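Local coordinates for intergenic-region protein (Escherichia coli CFT073, PDB 2WJ9) that probably acts as an antirestriction protein, inhibiting host restriction enzymes that would otherwise cut incoming DNA, at residues Gln44-Thr49 and Ala167-Glu172; Ala103-Glu108 and Ala138-Thr143; Gly65-Trp70 and Tyr154-His159. All coordinates share one frame; numbering follows the deposited sequence.

Contact 1: residues Gln44-Thr49 and Ala167-Glu172; sequences QQLVAT and ALQHPE. With MPD ((4S)-2-methyl-2,4-pentanediol), chain K.
The amide nitrogen of Gln-169 is held by two acceptors, the backbone carbonyl of Gln-44 and a hydroxyl of a bound methylpentanediol. Gln-169 NE2 lies 2.9 Å from Gln-44 O, and the N-H...O angle of 178° makes this bond almost perfectly straight. The acceptor lies practically in the plane of the Gln-169 amide, whereas the donor is tilted moderately from the carbonyl plane of Gln-44. The second bond, from Gln-169 NE2 to O2 of the diol, is also 2.9 Å. On the other half of the same amide, Gln-169 OE1 accepts Leu-46 N at 3.1 Å, in the carbonyl plane and on a lone pair. Rotation of the amide is therefore fixed from both ends. Water 1 lies within hydrogen-bonding reach of both Gln-169 OE1, at 2.8 Å, and Leu-46 O.

The reach depends on a chain extended beyond CG (chi2 -174°), which carries the amide across to the other backbone. Leu-46 crosses it at about a right angle, and its CB touches Gln-169 OE1 at 3.5 Å. The diol, probably from the crystallisation liquor, bridges the segments: its O4 takes Gln-44 N, while its methyl CM touches Leu-168 CB at 3.7 Å.

Asn-99 makes a similar grip one residue further on, pairing its amide with Gln-45 O and Val-47 N. Such two-point recognition of an extended backbone by a side-chain amide imitates the bonding of a beta-sheet neighbour, and here it fastens the approach to strand 48-50 beside residues 167-172.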
loop_
_atom_site.group_PDB
_atom_site.type_symbol
_atom_site.label_atom_id
_atom_site.label_comp_id
_atom_site.label_asym_id
_atom_site.label_seq_id
_atom_site.Cartn_x
_atom_site.Cartn_y
_atom_site.Cartn_z
ATOM N N GLN B 44 4.580 -11.678 0.996
ATOM C CA GLN B 44 3.680 -12.497 0.162
ATOM C C GLN B 44 4.088 -12.510 -1.315
ATOM O O GLN B 44 4.355 -11.455 -1.890
ATOM C CB GLN B 44 2.239 -11.982 0.271
ATOM C CG GLN B 44 1.268 -12.578 -0.772
ATOM C CD GLN B 44 -0.112 -11.938 -0.758
ATOM O OE1 GLN B 44 -0.270 -10.758 -0.429
ATOM N NE2 GLN B 44 -1.119 -12.715 -1.149
ATOM N N GLN B 45 4.086 -13.700 -1.927
ATOM C CA GLN B 45 4.325 -13.831 -3.372
ATOM C C GLN B 45 3.102 -13.345 -4.136
ATOM O O GLN B 45 2.017 -13.923 -4.013
ATOM C CB GLN B 45 4.617 -15.282 -3.779
ATOM C CG GLN B 45 4.707 -15.511 -5.303
ATOM C CD GLN B 45 5.806 -14.695 -5.964
ATOM O OE1 GLN B 45 5.562 -13.931 -6.901
ATOM N NE2 GLN B 45 7.012 -14.832 -5.461
ATOM N N LEU B 46 3.294 -12.310 -4.946
ATOM C CA LEU B 46 2.193 -11.688 -5.681
ATOM C C LEU B 46 2.098 -12.255 -7.106
ATOM O O LEU B 46 3.119 -12.518 -7.766
ATOM C CB LEU B 46 2.335 -10.160 -5.673
ATOM C CG LEU B 46 2.350 -9.538 -4.269
ATOM C CD1 LEU B 46 2.657 -8.047 -4.326
ATOM C CD2 LEU B 46 1.034 -9.774 -3.504
ATOM N N VAL B 47 0.864 -12.460 -7.560
ATOM C CA VAL B 47 0.589 -13.094 -8.848
ATOM C C VAL B 47 -0.573 -12.373 -9.530
ATOM O O VAL B 47 -1.583 -12.082 -8.884
ATOM C CB VAL B 47 0.236 -14.587 -8.678
ATOM C CG1 VAL B 47 -0.206 -15.203 -10.005
ATOM C CG2 VAL B 47 1.426 -15.352 -8.094
ATOM N N ALA B 48 -0.399 -12.074 -10.821
ATOM C CA ALA B 48 -1.447 -11.484 -11.660
ATOM C C ALA B 48 -2.166 -12.578 -12.458
ATOM O O ALA B 48 -1.525 -13.485 -13.006
ATOM C CB ALA B 48 -0.843 -10.470 -12.609
ATOM N N THR B 49 -3.492 -12.497 -12.526
ATOM C CA THR B 49 -4.299 -13.492 -13.258
ATOM C C THR B 49 -5.219 -12.764 -14.241
ATOM O O THR B 49 -5.872 -11.782 -13.874
ATOM C CB THR B 49 -5.142 -14.360 -12.298
ATOM O OG1 THR B 49 -4.277 -15.090 -11.420
ATOM C CG2 THR B 49 -6.016 -15.338 -13.073
ATOM N N ALA B 167 4.876 -4.246 -8.603
ATOM C CA ALA B 167 5.994 -3.617 -9.329
ATOM C C ALA B 167 7.320 -3.831 -8.601
ATOM O O ALA B 167 8.351 -4.083 -9.236
ATOM C CB ALA B 167 5.740 -2.125 -9.524
ATOM N N LEU B 168 7.288 -3.747 -7.267
ATOM C CA LEU B 168 8.495 -3.923 -6.463
ATOM C C LEU B 168 9.044 -5.348 -6.542
ATOM O O LEU B 168 10.227 -5.553 -6.299
ATOM C CB LEU B 168 8.252 -3.510 -5.000
ATOM C CG LEU B 168 8.134 -1.992 -4.776
ATOM C CD1 LEU B 168 7.616 -1.667 -3.364
ATOM C CD2 LEU B 168 9.464 -1.299 -5.027
ATOM N N GLN B 169 8.192 -6.317 -6.878
ATOM C CA GLN B 169 8.608 -7.717 -7.026
ATOM C C GLN B 169 8.917 -8.106 -8.480
ATOM O O GLN B 169 9.370 -9.222 -8.737
ATOM C CB GLN B 169 7.528 -8.661 -6.482
ATOM C CG GLN B 169 7.279 -8.542 -4.971
ATOM C CD GLN B 169 6.307 -9.578 -4.430
ATOM O OE1 GLN B 169 5.796 -10.434 -5.161
ATOM N NE2 GLN B 169 6.062 -9.516 -3.122
ATOM N N HIS B 170 8.664 -7.190 -9.415
ATOM C CA HIS B 170 8.710 -7.481 -10.863
ATOM C C HIS B 170 10.151 -7.541 -11.377
ATOM O O HIS B 170 10.994 -6.784 -10.908
ATOM C CB HIS B 170 7.931 -6.396 -11.620
ATOM C CG HIS B 170 7.532 -6.782 -13.012
ATOM N ND1 HIS B 170 8.366 -6.623 -14.099
ATOM C CD2 HIS B 170 6.372 -7.284 -13.502
ATOM C CE1 HIS B 170 7.749 -7.037 -15.192
ATOM N NE2 HIS B 170 6.540 -7.451 -14.857
ATOM N N PRO B 171 10.441 -8.442 -12.343
ATOM C CA PRO B 171 11.788 -8.500 -12.938
ATOM C C PRO B 171 12.275 -7.180 -13.535
ATOM O O PRO B 171 13.476 -6.940 -13.573
ATOM C CB PRO B 171 11.659 -9.548 -14.051
ATOM C CG PRO B 171 10.417 -10.288 -13.785
ATOM C CD PRO B 171 9.536 -9.462 -12.905
ATOM N N GLU B 172 11.340 -6.352 -13.996
ATOM C CA GLU B 172 11.646 -5.033 -14.561
ATOM C C GLU B 172 11.320 -3.882 -13.600
ATOM O O GLU B 172 11.032 -2.764 -14.033
ATOM C CB GLU B 172 10.896 -4.855 -15.885
ATOM C CG GLU B 172 11.264 -5.901 -16.918
ATOM C CD GLU B 172 10.471 -5.751 -18.189
ATOM O OE1 GLU B 172 10.793 -4.846 -18.994
ATOM O OE2 GLU B 172 9.533 -6.550 -18.389
HETATM C C1 MPD K . 7.363 -5.922 0.540
HETATM C C2 MPD K . 7.262 -6.413 -0.895
HETATM O O2 MPD K . 7.478 -7.776 -1.227
HETATM C CM MPD K . 7.115 -5.421 -2.030
HETATM C C3 MPD K . 5.711 -6.566 -0.725
HETATM C C4 MPD K . 5.083 -7.968 -0.443
HETATM O O4 MPD K . 5.886 -8.900 0.297
HETATM C C5 MPD K . 3.697 -7.831 0.211
HETATM O O HOH W 1 5.398 -10.787 -7.865
#

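Contact 2: residues Ala103-Glu108 and Ala138-Thr143; sequences AFMAPE and AACLMT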
loop_
_atom_site.group_PDB
_atom_site.type_symbol
_atom_site.label_atom_id
_atom_site.label_comp_id
_atom_site.label_asym_id
_atom_site.label_seq_id
_atom_site.Cartn_x
_atom_site.Cartn_y
_atom_site.Cartn_z
ATOM N N ALA B 103 -5.577 -4.647 -8.970
ATOM C CA ALA B 103 -6.054 -4.907 -10.327
ATOM C C ALA B 103 -5.423 -3.884 -11.273
ATOM O O ALA B 103 -5.102 -2.759 -10.859
ATOM C CB ALA B 103 -7.592 -4.839 -10.386
ATOM N N PHE B 104 -5.237 -4.277 -12.528
ATOM C CA PHE B 104 -4.614 -3.394 -13.524
ATOM C C PHE B 104 -4.909 -3.832 -14.967
ATOM O O PHE B 104 -5.603 -4.818 -15.212
ATOM C CB PHE B 104 -3.103 -3.273 -13.268
ATOM C CG PHE B 104 -2.326 -4.539 -13.506
ATOM C CD1 PHE B 104 -1.632 -4.729 -14.687
ATOM C CD2 PHE B 104 -2.274 -5.538 -12.539
ATOM C CE1 PHE B 104 -0.897 -5.888 -14.913
ATOM C CE2 PHE B 104 -1.540 -6.703 -12.759
ATOM C CZ PHE B 104 -0.852 -6.878 -13.940
ATOM N N MET B 105 -4.415 -3.071 -15.932
ATOM C CA MET B 105 -4.529 -3.453 -17.338
ATOM C C MET B 105 -3.175 -3.312 -18.013
ATOM O O MET B 105 -2.417 -2.397 -17.698
ATOM C CB MET B 105 -5.586 -2.610 -18.066
ATOM C CG MET B 105 -5.259 -1.133 -18.201
ATOM S SD MET B 105 -6.587 -0.130 -18.932
ATOM C CE MET B 105 -7.118 -1.184 -20.255
ATOM N N ALA B 106 -2.876 -4.227 -18.927
ATOM C CA ALA B 106 -1.596 -4.214 -19.647
ATOM C C ALA B 106 -1.657 -5.100 -20.885
ATOM O O ALA B 106 -2.550 -5.933 -21.011
ATOM C CB ALA B 106 -0.481 -4.708 -18.715
ATOM N N PRO B 107 -0.709 -4.921 -21.813
ATOM C CA PRO B 107 -0.459 -6.012 -22.758
ATOM C C PRO B 107 0.082 -7.279 -22.066
ATOM O O PRO B 107 0.569 -7.227 -20.928
ATOM C CB PRO B 107 0.589 -5.425 -23.718
ATOM C CG PRO B 107 0.509 -3.939 -23.526
ATOM C CD PRO B 107 0.123 -3.743 -22.092
ATOM N N GLU B 108 -0.015 -8.401 -22.768
ATOM C CA GLU B 108 0.404 -9.713 -22.270
ATOM C C GLU B 108 1.885 -9.741 -21.859
ATOM O O GLU B 108 2.709 -9.087 -22.498
ATOM C CB GLU B 108 0.174 -10.730 -23.391
ATOM C CG GLU B 108 0.276 -12.179 -23.016
ATOM C CD GLU B 108 -0.036 -13.063 -24.209
ATOM O OE1 GLU B 108 -1.101 -13.720 -24.206
ATOM O OE2 GLU B 108 0.768 -13.072 -25.165
ATOM N N ALA B 138 3.449 0.513 -15.380
ATOM C CA ALA B 138 3.895 1.899 -15.187
ATOM C C ALA B 138 2.787 2.924 -15.446
ATOM O O ALA B 138 2.572 3.829 -14.625
ATOM C CB ALA B 138 5.109 2.191 -16.067
ATOM N N ALA B 139 2.074 2.785 -16.561
ATOM C CA ALA B 139 0.959 3.688 -16.870
ATOM C C ALA B 139 -0.156 3.639 -15.806
ATOM O O ALA B 139 -0.727 4.675 -15.435
ATOM C CB ALA B 139 0.398 3.400 -18.252
ATOM N N CYS B 140 -0.479 2.440 -15.334
ATOM C CA CYS B 140 -1.488 2.291 -14.282
ATOM C C CYS B 140 -1.058 2.914 -12.939
ATOM O O CYS B 140 -1.869 3.545 -12.246
ATOM C CB CYS B 140 -1.862 0.814 -14.100
ATOM S SG CYS B 140 -2.771 0.068 -15.502
ATOM N N LEU B 141 0.202 2.730 -12.566
ATOM C CA LEU B 141 0.721 3.373 -11.348
ATOM C C LEU B 141 0.559 4.892 -11.372
ATOM O O LEU B 141 0.111 5.484 -10.389
ATOM C CB LEU B 141 2.182 2.990 -11.099
ATOM C CG LEU B 141 2.393 1.536 -10.660
ATOM C CD1 LEU B 141 3.874 1.146 -10.733
ATOM C CD2 LEU B 141 1.813 1.297 -9.235
ATOM N N MET B 142 0.936 5.516 -12.487
ATOM C CA MET B 142 0.823 6.969 -12.656
ATOM C C MET B 142 -0.637 7.408 -12.577
ATOM O O MET B 142 -0.969 8.421 -11.945
ATOM C CB MET B 142 1.406 7.386 -14.013
ATOM C CG MET B 142 2.886 7.088 -14.180
ATOM S SD MET B 142 3.919 8.035 -13.047
ATOM C CE MET B 142 3.917 9.664 -13.799
ATOM N N THR B 143 -1.509 6.642 -13.233
ATOM C CA THR B 143 -2.956 6.915 -13.219
ATOM C C THR B 143 -3.521 6.875 -11.789
ATOM O O THR B 143 -4.199 7.811 -11.358
ATOM C CB THR B 143 -3.727 5.892 -14.089
ATOM O OG1 THR B 143 -3.222 5.943 -15.430
ATOM C CG2 THR B 143 -5.237 6.196 -14.083
#
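Phe-104 turns its ring away from helix 132-151 and meets Cys-140 through its CB alone, 4.0 Å from SG. The ring instead meets that of Tyr-96 on the adjacent strand, their planes inclined by about 20°, and Leu-163 of helix 154-168 also touches the Phe-104 side chain. The first torsion of Phe-104 (chi1 68°) sets CG between the backbone N and the carbonyl carbon, which is how a side chain that starts toward the helix ends up leading away from it.

The contact itself converges on one sulfur. Cys-140 SG accepts the backbone N-H of Met-105, with N to SG at 3.6 Å and an N-H...S angle of 170°, a long but nearly straight bond of the kind sulfur acceptors make. Two further atoms of Met-105 crowd the same thiol: its CG comes to 3.9 Å from SG, and its carbonyl O to 3.3 Å. The N-H of Met-105 is thus satisfied by the thiol, while its buried carbonyl O has no hydrogen-bonding partner in the model.

Within the helix, Ala-139 O receives both Thr-143 N and, at 2.8 Å, Thr-143 OG1, which reach it from opposite faces of its carbonyl plane. This bond ties the threonine's hydroxyl back to its own helix.

Phe-104 and Ala-106 bond through their backbones to Tyr-96 and Asn-94, whereas Met-105 N meets the helix thiol. Helix 132-151 thereby packs against strand 103-107, an outermost strand of the three-stranded antiparallel sheet within this chain, in the core of a mixed fold of helices and antiparallel sheet.

Contact 3: residues Gly65-Trp70 and Tyr154-His159; sequences GLIPQW and YAMTVH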
loop_
_atom_site.group_PDB
_atom_site.type_symbol
_atom_site.label_atom_id
_atom_site.label_comp_id
_atom_site.label_asym_id
_atom_site.label_seq_id
_atom_site.Cartn_x
_atom_site.Cartn_y
_atom_site.Cartn_z
ATOM N N GLY B 65 -15.547 0.643 -8.276
ATOM C CA GLY B 65 -16.830 1.367 -8.245
ATOM C C GLY B 65 -17.086 2.332 -7.084
ATOM O O GLY B 65 -18.061 3.091 -7.110
ATOM N N LEU B 66 -16.245 2.292 -6.054
ATOM C CA LEU B 66 -16.350 3.219 -4.921
ATOM C C LEU B 66 -15.613 4.537 -5.171
ATOM O O LEU B 66 -15.757 5.481 -4.392
ATOM C CB LEU B 66 -15.809 2.573 -3.637
ATOM C CG LEU B 66 -16.556 1.345 -3.103
ATOM C CD1 LEU B 66 -15.791 0.744 -1.918
ATOM C CD2 LEU B 66 -17.980 1.686 -2.719
ATOM N N ILE B 67 -14.851 4.606 -6.263
ATOM C CA ILE B 67 -13.955 5.729 -6.533
ATOM C C ILE B 67 -14.603 6.702 -7.518
ATOM O O ILE B 67 -15.100 6.281 -8.558
ATOM C CB ILE B 67 -12.602 5.228 -7.117
ATOM C CG1 ILE B 67 -11.893 4.297 -6.111
ATOM C CG2 ILE B 67 -11.701 6.419 -7.521
ATOM C CD1 ILE B 67 -10.795 3.416 -6.736
ATOM N N PRO B 68 -14.580 8.015 -7.213
ATOM C CA PRO B 68 -15.158 8.968 -8.166
ATOM C C PRO B 68 -14.524 8.871 -9.553
ATOM O O PRO B 68 -13.310 8.715 -9.669
ATOM C CB PRO B 68 -14.861 10.330 -7.525
ATOM C CG PRO B 68 -14.763 10.029 -6.055
ATOM C CD PRO B 68 -14.065 8.697 -6.011
ATOM N N GLN B 69 -15.360 8.934 -10.584
ATOM C CA GLN B 69 -14.912 8.869 -11.985
ATOM C C GLN B 69 -14.247 7.550 -12.395
ATOM O O GLN B 69 -13.397 7.533 -13.285
ATOM C CB GLN B 69 -13.987 10.049 -12.326
ATOM C CG GLN B 69 -14.649 11.396 -12.184
ATOM C CD GLN B 69 -13.856 12.472 -12.870
ATOM O OE1 GLN B 69 -13.077 13.178 -12.235
ATOM N NE2 GLN B 69 -14.011 12.571 -14.181
ATOM N N TRP B 70 -14.670 6.438 -11.794
ATOM C CA TRP B 70 -14.081 5.132 -12.121
ATOM C C TRP B 70 -14.232 4.776 -13.604
ATOM O O TRP B 70 -13.400 4.065 -14.154
ATOM C CB TRP B 70 -14.614 3.988 -11.224
ATOM C CG TRP B 70 -16.098 3.807 -11.217
ATOM C CD1 TRP B 70 -16.966 4.259 -10.265
ATOM C CD2 TRP B 70 -16.901 3.107 -12.189
ATOM N NE1 TRP B 70 -18.253 3.912 -10.594
ATOM C CE2 TRP B 70 -18.245 3.202 -11.766
ATOM C CE3 TRP B 70 -16.620 2.423 -13.378
ATOM C CZ2 TRP B 70 -19.296 2.633 -12.485
ATOM C CZ3 TRP B 70 -17.667 1.870 -14.095
ATOM C CH2 TRP B 70 -18.988 1.984 -13.651
ATOM N N TYR B 154 -9.470 7.119 -0.476
ATOM C CA TYR B 154 -8.492 6.139 0.015
ATOM C C TYR B 154 -8.566 4.792 -0.716
ATOM O O TYR B 154 -7.583 4.058 -0.772
ATOM C CB TYR B 154 -8.628 5.936 1.531
ATOM C CG TYR B 154 -8.127 7.104 2.358
ATOM C CD1 TYR B 154 -6.783 7.208 2.713
ATOM C CD2 TYR B 154 -8.997 8.100 2.790
ATOM C CE1 TYR B 154 -6.315 8.280 3.468
ATOM C CE2 TYR B 154 -8.535 9.178 3.553
ATOM C CZ TYR B 154 -7.193 9.261 3.885
ATOM O OH TYR B 154 -6.739 10.327 4.649
ATOM N N ALA B 155 -9.720 4.464 -1.278
ATOM C CA ALA B 155 -9.829 3.259 -2.114
ATOM C C ALA B 155 -8.884 3.321 -3.330
ATOM O O ALA B 155 -8.339 2.302 -3.740
ATOM C CB ALA B 155 -11.273 3.033 -2.562
ATOM N N MET B 156 -8.675 4.514 -3.890
ATOM C CA MET B 156 -7.753 4.680 -5.031
ATOM C C MET B 156 -6.303 4.527 -4.550
ATOM O O MET B 156 -5.484 3.867 -5.216
ATOM C CB MET B 156 -7.968 6.031 -5.729
ATOM C CG MET B 156 -7.168 6.228 -7.026
ATOM S SD MET B 156 -7.772 5.447 -8.539
ATOM C CE MET B 156 -7.231 3.742 -8.360
ATOM N N THR B 157 -6.007 5.132 -3.397
ATOM C CA THR B 157 -4.706 4.981 -2.715
ATOM C C THR B 157 -4.347 3.504 -2.490
ATOM O O THR B 157 -3.211 3.074 -2.732
ATOM C CB THR B 157 -4.677 5.721 -1.340
ATOM O OG1 THR B 157 -5.379 6.973 -1.415
ATOM C CG2 THR B 157 -3.239 5.969 -0.865
ATOM N N VAL B 158 -5.313 2.715 -2.022
ATOM C CA VAL B 158 -5.061 1.297 -1.813
ATOM C C VAL B 158 -4.723 0.544 -3.115
ATOM O O VAL B 158 -3.792 -0.259 -3.125
ATOM C CB VAL B 158 -6.221 0.636 -1.056
ATOM C CG1 VAL B 158 -6.096 -0.887 -1.088
ATOM C CG2 VAL B 158 -6.285 1.179 0.380
ATOM N N HIS B 159 -5.445 0.823 -4.199
ATOM C CA HIS B 159 -5.079 0.296 -5.524
ATOM C C HIS B 159 -3.629 0.660 -5.906
ATOM O O HIS B 159 -2.887 -0.179 -6.429
ATOM C CB HIS B 159 -6.068 0.755 -6.610
ATOM C CG HIS B 159 -7.231 -0.174 -6.800
ATOM N ND1 HIS B 159 -7.077 -1.489 -7.184
ATOM C CD2 HIS B 159 -8.565 0.022 -6.658
ATOM C CE1 HIS B 159 -8.264 -2.070 -7.253
ATOM N NE2 HIS B 159 -9.186 -1.174 -6.946
#
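Ile-67 has CG1 anti to its carbonyl carbon (chi1 -61°) and then runs on extended (chi2 162°), which drives CD1 straight at the helix starting with Tyr-154. Met-156 has CG anti to its backbone N (chi1 -173°) but bends at chi2 and chi3, bringing its thioether round to cross the isoleucine at about a right angle.

The CG1-CD1 branch of Ile-67 spans Ala-155, Met-156 and His-159, while CG2 also meets Met-156. CG1 rests 3.8 Å from Ala-155 CB, and CD1 lies 3.7 Å from Met-156 CA, close against the helix backbone. The same CD1 is 3.9 Å from Met-156 CE, while CG2 is 4.2 Å from Met-156 SD. Ile-67 CD1 also sits at the edge of the His-159 ring, near its plane, 4.1 Å from CD2. The imidazole is fixed elsewhere: His-159 NE2 bonds to His-63 O, and the ring stacks on Phe-64.

Tyr-154 of the second subunit packs on Leu-66 and Ala-155, so the dimer interface adjoins this site. A buried isoleucine that opens a type II beta turn, Ile-67 to Trp-70, thus plugs the interhelical loop into the start of helix 154-168.

Overall arrangement
Helix 154-168 joins the two outer sites: contact 3 uses its beginning and contact 1 its end, with centres 21 Å apart and nearest atoms about 9 Å apart. Contact 2, whose centre lies about 3 Å from the centre of the chain, touches both. Ala-48 CB meets Phe-104 CZ at 3.8 Å and Ala-167 CB meets Leu-141 CD1 at 4.0 Å, linking it to contact 1; Ala-103 N and His-159 ND1, 3.9 Å apart, link it to contact 3. Contacts 1 and 2 also share the three-stranded sheet, through its two outermost strands. Contact 3 borders the second subunit, and a beta-mercaptoethanol, probably from the crystallisation liquor, lies about 4 Å from its Ala-155 side chain.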